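Local coordinates for mitogen (Streptococcus dysgalactiae, PDB 2J4X), which acts as a bacterial superantigen of the staphylococcal/streptococcal toxin family, probably with toxin activity, and binds a zinc ion, at residues Asp2-Asn7 with Asp181-Pro186; Lys16-Thr22 with Asp73-Lys79; Asp93-Ile97 with Tyr188-Thr193. All coordinates share one frame; numbering follows the deposited sequence.

Contact 1: residues Asp2-Asn7 with Asp181-Pro186; sequences DAVLVN and DLFTHP
The type I beta turn from Asp181 to Thr184 receives the N-terminal segment Asp2-Asn7, with Val4 and Leu5 laid against Phe183. Phe183 O is the main anchor. It accepts from Leu5 N at 2.6 Å, with an N-H...O angle of 156° and the donor almost in line with the carbonyl. Val4 CA also comes to 3.1 Å from Phe183 O, a CA-H...O contact. The same oxygen is thus approached by two consecutive residues. Val4 CG1 stands anti to its own nitrogen (chi1 173°), which brings this methyl to 3.7 Å from Phe183 CB. The Phe183 ring meets oxygens at its edge and not over its faces. Leu5 O lies 3.6 Å from CD2 of Phe183, and Asn7 OD1 lies 3.2 Å from CE2 of Phe183. The Asn7 amide is turned 62° against the ring. The turn itself is braced as an Asx turn, in which Asp181 OD1 accepts from Phe183 N at 3.0 Å. It starts at the last residue of strand 177-181, an outermost strand of the beta-grasp sheet, while the N-terminal segment leads into helix 7-14. Leu10 of that helix touches both Leu5 and Phe183. Toward the chain start, Thr184 CG2 packs 3.5 Å from Ala3 O, and the CB atoms of Asp2 and Thr184 also touch. Three waters fill in the polar links. One donates to Asp2 O and Asp181 OD2. A second donates to Asp2 OD2 and is hydrogen-bonded to Thr184 OG1. The third donates to Ala3 O, 2.6 Å away, and accepts from His185 N. Arg145 of helix 137-150 donates to Thr184 O from elsewhere in the chain.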
loop_
_atom_site.group_PDB
_atom_site.type_symbol
_atom_site.label_atom_id
_atom_site.label_comp_id
_atom_site.label_asym_id
_atom_site.label_seq_id
_atom_site.Cartn_x
_atom_site.Cartn_y
_atom_site.Cartn_z
ATOM N N ASP A 2 4.322 11.400 11.193
ATOM C CA ASP A 2 2.927 11.009 11.092
ATOM C C ASP A 2 2.436 10.599 12.471
ATOM O O ASP A 2 3.136 9.917 13.217
ATOM C CB ASP A 2 2.753 9.847 10.114
ATOM C CG ASP A 2 2.649 10.317 8.677
ATOM O OD1 ASP A 2 2.551 11.548 8.462
ATOM O OD2 ASP A 2 2.658 9.462 7.767
ATOM N N ALA A 3 1.227 11.014 12.819
ATOM C CA ALA A 3 0.706 10.681 14.122
ATOM C C ALA A 3 0.373 9.204 14.203
ATOM O O ALA A 3 -0.093 8.591 13.245
ATOM C CB ALA A 3 -0.510 11.532 14.431
ATOM N N VAL A 4 0.635 8.643 15.372
ATOM C CA VAL A 4 0.390 7.242 15.642
ATOM C C VAL A 4 -1.084 7.050 15.885
ATOM O O VAL A 4 -1.726 7.905 16.477
ATOM C CB VAL A 4 1.151 6.790 16.906
ATOM C CG1 VAL A 4 0.748 5.380 17.277
ATOM C CG2 VAL A 4 2.656 6.887 16.670
ATOM N N LEU A 5 -1.621 5.928 15.430
ATOM C CA LEU A 5 -3.029 5.642 15.632
ATOM C C LEU A 5 -3.153 4.383 16.488
ATOM O O LEU A 5 -2.150 3.722 16.781
ATOM C CB LEU A 5 -3.730 5.432 14.288
ATOM C CG LEU A 5 -3.600 6.575 13.281
ATOM C CD1 LEU A 5 -4.194 6.141 11.954
ATOM C CD2 LEU A 5 -4.286 7.820 13.816
ATOM N N VAL A 6 -4.379 4.062 16.890
ATOM C CA VAL A 6 -4.636 2.886 17.703
ATOM C C VAL A 6 -5.092 1.722 16.827
ATOM O O VAL A 6 -5.567 1.941 15.706
ATOM C CB VAL A 6 -5.700 3.194 18.782
ATOM C CG1 VAL A 6 -5.147 4.236 19.756
ATOM C CG2 VAL A 6 -6.969 3.725 18.144
ATOM N N ASN A 7 -4.941 0.493 17.331
ATOM C CA ASN A 7 -5.321 -0.715 16.598
ATOM C C ASN A 7 -6.692 -0.642 15.936
ATOM O O ASN A 7 -6.884 -1.032 14.790
ATOM C CB ASN A 7 -5.314 -1.914 17.534
ATOM C CG ASN A 7 -3.950 -2.191 18.107
ATOM O OD1 ASN A 7 -2.935 -2.047 17.418
ATOM N ND2 ASN A 7 -3.913 -2.619 19.368
ATOM N N ASP A 181 6.249 3.801 9.781
ATOM C CA ASP A 181 5.644 3.495 11.072
ATOM C C ASP A 181 4.384 2.693 10.797
ATOM O O ASP A 181 3.500 3.173 10.090
ATOM C CB ASP A 181 5.286 4.792 11.802
ATOM C CG ASP A 181 4.972 4.575 13.251
ATOM O OD1 ASP A 181 4.506 3.490 13.611
ATOM O OD2 ASP A 181 5.167 5.503 14.044
ATOM N N LEU A 182 4.317 1.476 11.340
ATOM C CA LEU A 182 3.173 0.577 11.158
ATOM C C LEU A 182 1.918 1.020 11.871
ATOM O O LEU A 182 0.862 0.434 11.682
ATOM C CB LEU A 182 3.519 -0.828 11.648
ATOM C CG LEU A 182 4.351 -1.728 10.735
ATOM C CD1 LEU A 182 4.665 -3.068 11.436
ATOM C CD2 LEU A 182 3.566 -1.948 9.425
ATOM N N PHE A 183 2.052 2.038 12.716
ATOM C CA PHE A 183 0.933 2.572 13.474
ATOM C C PHE A 183 0.533 3.967 13.023
ATOM O O PHE A 183 0.008 4.761 13.800
ATOM C CB PHE A 183 1.253 2.534 14.977
ATOM C CG PHE A 183 1.110 1.159 15.563
ATOM C CD1 PHE A 183 2.076 0.187 15.324
ATOM C CD2 PHE A 183 -0.075 0.778 16.191
ATOM C CE1 PHE A 183 1.855 -1.141 15.684
ATOM C CE2 PHE A 183 -0.300 -0.546 16.552
ATOM C CZ PHE A 183 0.665 -1.503 16.293
ATOM N N THR A 184 0.798 4.243 11.749
ATOM C CA THR A 184 0.460 5.510 11.107
ATOM C C THR A 184 -0.238 5.184 9.779
ATOM O O THR A 184 -0.218 4.037 9.315
ATOM C CB THR A 184 1.726 6.397 10.798
ATOM O OG1 THR A 184 2.547 5.767 9.815
ATOM C CG2 THR A 184 2.547 6.616 12.028
ATOM N N HIS A 185 -0.878 6.191 9.188
ATOM C CA HIS A 185 -1.538 6.037 7.889
ATOM C C HIS A 185 -0.778 6.936 6.910
ATOM O O HIS A 185 -0.993 8.147 6.878
ATOM C CB HIS A 185 -3.005 6.478 7.939
ATOM C CG HIS A 185 -3.762 6.133 6.696
ATOM N ND1 HIS A 185 -3.175 6.142 5.447
ATOM C CD2 HIS A 185 -5.042 5.738 6.509
ATOM C CE1 HIS A 185 -4.060 5.762 4.544
ATOM N NE2 HIS A 185 -5.200 5.512 5.161
ATOM N N PRO A 186 0.132 6.359 6.110
ATOM C CA PRO A 186 0.866 7.214 5.176
ATOM C C PRO A 186 -0.056 8.004 4.251
ATOM O O PRO A 186 -1.231 7.673 4.101
ATOM C CB PRO A 186 1.741 6.218 4.408
ATOM C CG PRO A 186 1.986 5.136 5.402
ATOM C CD PRO A 186 0.615 4.967 6.041
HETATM O O HOH W 1 5.182 8.300 13.288
HETATM O O HOH W 2 3.730 7.065 8.079
HETATM O O HOH W 3 -1.152 8.563 10.904
#

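Contact 2: residues Lys16-Thr22 with Asp73-Lys79; sequences KDVINKT and DIYALIK
Strand 18-21 runs antiparallel to strand 73-79, with the segment axes 4.5 Å apart at closest and 166° between their directions. Ile19 and Ala76 form one hydrogen-bonded pair. Ile19 N donates to Ala76 O at 2.8 Å, and Ala76 N returns a bond to Ile19 O. Lys21 and Ile74 form the next such pair. Ile78 N reaches Asp17 O at 3.0 Å, an almost straight bond (171°) that extends the pairing past Val18. Val18 with Leu77 and Asn20 with Tyr75 are non-hydrogen-bonded pairs, and their side chains share one face of the sheet. There Tyr75 CG is anti to the backbone N (chi1 -168°), which lays the ring toward strand 18-21. Ile19 O stands over one ring face, offset toward the rim. Asn20 OD1 meets the ring edge, 3.1 Å from Tyr75 CD1. The amide plane is turned well away from the ring plane. Val18 CG2 touches the phenol end, 3.9 Å from Tyr75 CZ, while Val18 CG1 reaches Leu77 CD1. Glu139 and Arg143 of helix 137-150 also touch Tyr75. On the other face the isoleucines make the apolar contacts. Ile19 and Ile74 lie side by side, with their CG2 atoms 3.9 Å apart. Ile19 CD1 meets Ile78 CD1 at 3.8 Å, the two side chains crossing at about a right angle. At one end Asp73 OD1 comes to 3.2 Å from Thr22 CA, but it accepts hydrogen bonds from Asn23 N and Thr99 OG1. At the other end the aliphatic part of Lys16 runs past Ile78 O, and its NZ is bonded to Asn12 O. Ile54, Asn90 and Leu96 of neighbouring strands adjoin the isoleucines, as expected for the interior of the beta barrel of an OB-fold domain.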
loop_
_atom_site.group_PDB
_atom_site.type_symbol
_atom_site.label_atom_id
_atom_site.label_comp_id
_atom_site.label_asym_id
_atom_site.label_seq_id
_atom_site.Cartn_x
_atom_site.Cartn_y
_atom_site.Cartn_z
ATOM N N LYS A 16 -10.119 -2.999 4.881
ATOM C CA LYS A 16 -10.912 -2.744 3.689
ATOM C C LYS A 16 -10.317 -3.373 2.416
ATOM O O LYS A 16 -9.142 -3.743 2.375
ATOM C CB LYS A 16 -11.080 -1.242 3.527
ATOM C CG LYS A 16 -11.963 -0.643 4.599
ATOM C CD LYS A 16 -11.955 0.880 4.555
ATOM C CE LYS A 16 -13.103 1.446 5.372
ATOM N NZ LYS A 16 -13.388 0.532 6.508
ATOM N N ASP A 17 -11.137 -3.511 1.378
ATOM C CA ASP A 17 -10.676 -4.113 0.129
ATOM C C ASP A 17 -9.884 -3.114 -0.674
ATOM O O ASP A 17 -9.829 -1.932 -0.337
ATOM C CB ASP A 17 -11.853 -4.614 -0.701
ATOM C CG ASP A 17 -12.788 -5.522 0.098
ATOM O OD1 ASP A 17 -12.299 -6.276 0.969
ATOM O OD2 ASP A 17 -14.013 -5.490 -0.151
ATOM N N VAL A 18 -9.263 -3.590 -1.740
ATOM C CA VAL A 18 -8.473 -2.717 -2.578
ATOM C C VAL A 18 -8.986 -2.795 -4.004
ATOM O O VAL A 18 -9.779 -3.685 -4.336
ATOM C CB VAL A 18 -6.972 -3.129 -2.555
ATOM C CG1 VAL A 18 -6.470 -3.205 -1.102
ATOM C CG2 VAL A 18 -6.776 -4.454 -3.279
ATOM N N ILE A 19 -8.576 -1.829 -4.822
ATOM C CA ILE A 19 -8.902 -1.819 -6.240
ATOM C C ILE A 19 -7.576 -2.255 -6.840
ATOM O O ILE A 19 -6.535 -1.751 -6.450
ATOM C CB ILE A 19 -9.229 -0.415 -6.775
ATOM C CG1 ILE A 19 -10.574 0.086 -6.216
ATOM C CG2 ILE A 19 -9.245 -0.452 -8.272
ATOM C CD1 ILE A 19 -11.810 -0.705 -6.669
ATOM N N ASN A 20 -7.601 -3.217 -7.749
ATOM C CA ASN A 20 -6.381 -3.712 -8.376
ATOM C C ASN A 20 -6.755 -3.955 -9.844
ATOM O O ASN A 20 -7.101 -5.069 -10.250
ATOM C CB ASN A 20 -5.923 -4.997 -7.652
ATOM C CG ASN A 20 -4.683 -5.633 -8.264
ATOM O OD1 ASN A 20 -3.804 -4.946 -8.771
ATOM N ND2 ASN A 20 -4.600 -6.959 -8.195
ATOM N N LYS A 21 -6.704 -2.891 -10.640
ATOM C CA LYS A 21 -7.084 -2.999 -12.040
ATOM C C LYS A 21 -6.033 -2.444 -12.977
ATOM O O LYS A 21 -5.199 -1.647 -12.581
ATOM C CB LYS A 21 -8.427 -2.286 -12.240
ATOM C CG LYS A 21 -9.433 -2.607 -11.141
ATOM C CD LYS A 21 -10.800 -2.079 -11.435
ATOM C CE LYS A 21 -11.530 -3.007 -12.361
ATOM N NZ LYS A 21 -11.828 -4.305 -11.696
ATOM N N THR A 22 -6.065 -2.883 -14.223
ATOM C CA THR A 22 -5.102 -2.412 -15.206
ATOM C C THR A 22 -5.820 -1.774 -16.394
ATOM O O THR A 22 -7.018 -1.996 -16.588
ATOM C CB THR A 22 -4.210 -3.571 -15.707
ATOM O OG1 THR A 22 -4.955 -4.424 -16.585
ATOM C CG2 THR A 22 -3.720 -4.394 -14.523
ATOM N N ASP A 73 -2.991 2.110 -14.392
ATOM C CA ASP A 73 -3.139 0.861 -13.625
ATOM C C ASP A 73 -3.362 1.334 -12.192
ATOM O O ASP A 73 -2.702 2.263 -11.714
ATOM C CB ASP A 73 -1.879 -0.005 -13.673
ATOM C CG ASP A 73 -1.679 -0.688 -15.014
ATOM O OD1 ASP A 73 -2.575 -0.566 -15.881
ATOM O OD2 ASP A 73 -0.629 -1.348 -15.196
ATOM N N ILE A 74 -4.291 0.695 -11.506
ATOM C CA ILE A 74 -4.619 1.104 -10.154
ATOM C C ILE A 74 -4.489 0.019 -9.110
ATOM O O ILE A 74 -4.948 -1.086 -9.312
ATOM C CB ILE A 74 -6.081 1.601 -10.086
ATOM C CG1 ILE A 74 -6.340 2.614 -11.197
ATOM C CG2 ILE A 74 -6.381 2.210 -8.713
ATOM C CD1 ILE A 74 -7.762 3.084 -11.229
ATOM N N TYR A 75 -3.830 0.341 -8.008
ATOM C CA TYR A 75 -3.721 -0.554 -6.875
ATOM C C TYR A 75 -3.860 0.402 -5.701
ATOM O O TYR A 75 -2.914 1.083 -5.332
ATOM C CB TYR A 75 -2.377 -1.263 -6.794
ATOM C CG TYR A 75 -2.450 -2.376 -5.774
ATOM C CD1 TYR A 75 -2.567 -3.695 -6.167
ATOM C CD2 TYR A 75 -2.544 -2.092 -4.409
ATOM C CE1 TYR A 75 -2.793 -4.712 -5.230
ATOM C CE2 TYR A 75 -2.765 -3.095 -3.465
ATOM C CZ TYR A 75 -2.895 -4.402 -3.886
ATOM O OH TYR A 75 -3.158 -5.395 -2.974
ATOM N N ALA A 76 -5.055 0.480 -5.132
ATOM C CA ALA A 76 -5.280 1.379 -4.021
ATOM C C ALA A 76 -6.287 0.826 -3.041
ATOM O O ALA A 76 -7.209 0.118 -3.419
ATOM C CB ALA A 76 -5.750 2.713 -4.535
ATOM N N LEU A 77 -6.104 1.157 -1.771
ATOM C CA LEU A 77 -7.010 0.733 -0.716
ATOM C C LEU A 77 -8.263 1.609 -0.841
ATOM O O LEU A 77 -8.155 2.807 -1.094
ATOM C CB LEU A 77 -6.340 0.945 0.654
ATOM C CG LEU A 77 -7.010 0.577 1.983
ATOM C CD1 LEU A 77 -7.150 -0.926 2.174
ATOM C CD2 LEU A 77 -6.154 1.131 3.072
ATOM N N ILE A 78 -9.447 1.020 -0.684
ATOM C CA ILE A 78 -10.698 1.786 -0.761
ATOM C C ILE A 78 -10.945 2.480 0.592
ATOM O O ILE A 78 -10.855 1.842 1.633
ATOM C CB ILE A 78 -11.894 0.841 -1.119
ATOM C CG1 ILE A 78 -11.682 0.255 -2.526
ATOM C CG2 ILE A 78 -13.213 1.596 -1.026
ATOM C CD1 ILE A 78 -12.742 -0.703 -2.973
ATOM N N LYS A 79 -11.218 3.786 0.574
ATOM C CA LYS A 79 -11.462 4.574 1.796
ATOM C C LYS A 79 -12.924 4.526 2.190
ATOM O O LYS A 79 -13.264 4.514 3.372
ATOM C CB LYS A 79 -11.108 6.047 1.576
ATOM C CG LYS A 79 -9.666 6.334 1.335
ATOM C CD LYS A 79 -9.511 7.566 0.456
ATOM C CE LYS A 79 -10.205 8.801 1.019
ATOM N NZ LYS A 79 -9.867 10.032 0.218
HETATM O O HOH W 4 -2.902 -3.019 -10.621
#

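Contact 3: residues Asp93-Ile97 with Tyr188-Thr193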
loop_
_atom_site.group_PDB
_atom_site.type_symbol
_atom_site.label_atom_id
_atom_site.label_comp_id
_atom_site.label_asym_id
_atom_site.label_seq_id
_atom_site.Cartn_x
_atom_site.Cartn_y
_atom_site.Cartn_z
ATOM N N ASP A 93 -7.014 6.784 -2.534
ATOM C CA ASP A 93 -5.954 7.801 -2.628
ATOM C C ASP A 93 -4.883 7.218 -3.525
ATOM O O ASP A 93 -4.484 6.073 -3.327
ATOM C CB ASP A 93 -5.285 8.059 -1.269
ATOM C CG ASP A 93 -6.162 8.840 -0.300
ATOM O OD1 ASP A 93 -5.866 8.766 0.923
ATOM O OD2 ASP A 93 -7.119 9.531 -0.747
ATOM N N GLY A 94 -4.401 7.994 -4.493
ATOM C CA GLY A 94 -3.362 7.491 -5.380
ATOM C C GLY A 94 -3.543 6.085 -5.942
ATOM O O GLY A 94 -4.630 5.735 -6.384
ATOM N N GLY A 95 -2.460 5.297 -5.934
ATOM C CA GLY A 95 -2.471 3.932 -6.449
ATOM C C GLY A 95 -2.264 3.872 -7.956
ATOM O O GLY A 95 -2.327 2.807 -8.568
ATOM N N LEU A 96 -1.946 5.018 -8.558
ATOM C CA LEU A 96 -1.805 5.123 -10.013
ATOM C C LEU A 96 -0.423 5.050 -10.613
ATOM O O LEU A 96 0.495 5.686 -10.141
ATOM C CB LEU A 96 -2.464 6.426 -10.510
ATOM C CG LEU A 96 -3.782 6.843 -9.846
ATOM C CD1 LEU A 96 -4.347 8.051 -10.559
ATOM C CD2 LEU A 96 -4.773 5.696 -9.873
ATOM N N ILE A 97 -0.309 4.250 -11.665
ATOM C CA ILE A 97 0.910 4.103 -12.431
ATOM C C ILE A 97 0.412 4.063 -13.872
ATOM O O ILE A 97 -0.486 3.284 -14.207
ATOM C CB ILE A 97 1.665 2.786 -12.150
ATOM C CG1 ILE A 97 2.200 2.768 -10.718
ATOM C CG2 ILE A 97 2.834 2.651 -13.115
ATOM C CD1 ILE A 97 3.089 1.593 -10.412
ATOM N N TYR A 188 -0.954 8.528 0.829
ATOM C CA TYR A 188 -0.800 7.836 -0.447
ATOM C C TYR A 188 -1.174 8.687 -1.667
ATOM O O TYR A 188 -1.046 8.243 -2.810
ATOM C CB TYR A 188 -1.643 6.547 -0.453
ATOM C CG TYR A 188 -1.356 5.556 0.653
ATOM C CD1 TYR A 188 -0.059 5.142 0.930
ATOM C CD2 TYR A 188 -2.406 4.969 1.362
ATOM C CE1 TYR A 188 0.187 4.152 1.891
ATOM C CE2 TYR A 188 -2.185 3.989 2.312
ATOM C CZ TYR A 188 -0.889 3.575 2.576
ATOM O OH TYR A 188 -0.675 2.560 3.491
ATOM N N THR A 189 -1.622 9.912 -1.432
ATOM C CA THR A 189 -2.016 10.767 -2.543
ATOM C C THR A 189 -0.864 11.143 -3.501
ATOM O O THR A 189 -1.112 11.613 -4.616
ATOM C CB THR A 189 -2.730 12.051 -2.021
ATOM O OG1 THR A 189 -1.888 12.723 -1.075
ATOM C CG2 THR A 189 -4.051 11.693 -1.339
ATOM N N ASP A 190 0.389 10.917 -3.099
ATOM C CA ASP A 190 1.519 11.256 -3.972
ATOM C C ASP A 190 1.979 10.188 -4.960
ATOM O O ASP A 190 2.924 10.413 -5.709
ATOM C CB ASP A 190 2.729 11.729 -3.154
ATOM C CG ASP A 190 3.029 10.839 -1.978
ATOM O OD1 ASP A 190 3.241 9.619 -2.187
ATOM O OD2 ASP A 190 3.053 11.377 -0.842
ATOM N N ASN A 191 1.311 9.039 -4.978
ATOM C CA ASN A 191 1.660 7.966 -5.898
ATOM C C ASN A 191 3.115 7.632 -5.883
ATOM O O ASN A 191 3.686 7.391 -6.934
ATOM C CB ASN A 191 1.292 8.322 -7.328
ATOM C CG ASN A 191 -0.172 8.245 -7.576
ATOM O OD1 ASN A 191 -0.786 7.224 -7.301
ATOM N ND2 ASN A 191 -0.758 9.326 -8.105
ATOM N N GLU A 192 3.734 7.624 -4.713
ATOM C CA GLU A 192 5.147 7.283 -4.634
ATOM C C GLU A 192 5.247 5.877 -5.215
ATOM O O GLU A 192 4.397 5.040 -4.921
ATOM C CB GLU A 192 5.596 7.284 -3.172
ATOM C CG GLU A 192 7.075 7.561 -2.979
ATOM C CD GLU A 192 7.592 7.245 -1.569
ATOM O OE1 GLU A 192 6.812 7.393 -0.586
ATOM O OE2 GLU A 192 8.794 6.864 -1.451
ATOM N N THR A 193 6.241 5.629 -6.067
ATOM C CA THR A 193 6.466 4.300 -6.673
ATOM C C THR A 193 7.858 3.731 -6.299
ATOM O O THR A 193 8.831 4.471 -6.156
ATOM C CB THR A 193 6.355 4.342 -8.217
ATOM O OG1 THR A 193 7.194 5.384 -8.720
ATOM C CG2 THR A 193 4.927 4.609 -8.656
HETATM O O HOH W 5 -0.509 5.696 -3.899
#
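Asn191, Asp93 and Tyr188 carry this buried junction, where strand 87-98 of the OB-fold domain meets a loop of the beta-grasp domain. Asn191 contributes the largest area. Its CG is anti to its carbonyl carbon (chi1 -74°), and OD1 accepts a hydrogen bond from Leu96 N at 2.8 Å. The N-H points well at the oxygen (154°), but the donor stands 38° above the amide carbonyl plane. Asn191 OD1 also sits 3.2 Å from Gly94 CA, where the main chain passes close with a positive phi and no side chain intervenes. Asp93 lies alongside Thr189, its CG 3.7 Å from Thr189 CG2. Its carboxylate is held from within the OB-fold domain, with OD2 in a salt bridge to Lys79 and a hydrogen bond to Asn57. The side chain of Tyr188 meets Asp93 through its CB, 4.0 Å from Asp93 CB. Its ring then leads away, and its hydroxyl is bonded to Asp141 and Tyr14. Farther along, Thr193 CG2 packs on Ile97 CG1. Gly95 N is also close to Asn191 OD1 but is badly aimed for a bond; it donates instead to a water 2.8 Å away, which in turn donates to Tyr188 O.

The chain enters contact 1 with its first residues, and that contact closes only when residues 181-186 return, so it spans most of the sequence. Contact 2 opens and closes within this span, joining residues 16-22 to 73-79 in the OB-fold sheet. Contact 3 opens next, at residues 93-97, and closes at 188-193, just beyond contact 1. Contacts 1 and 3 therefore cross. Contacts 2 and 3 meet directly through neighbouring strands 71-84 and 87-98, where Asp73 N probably bonds to Ile97 O. Contact 1 ties the N terminus to the beta-grasp domain, and contact 3 ties the OB-fold sheet to it.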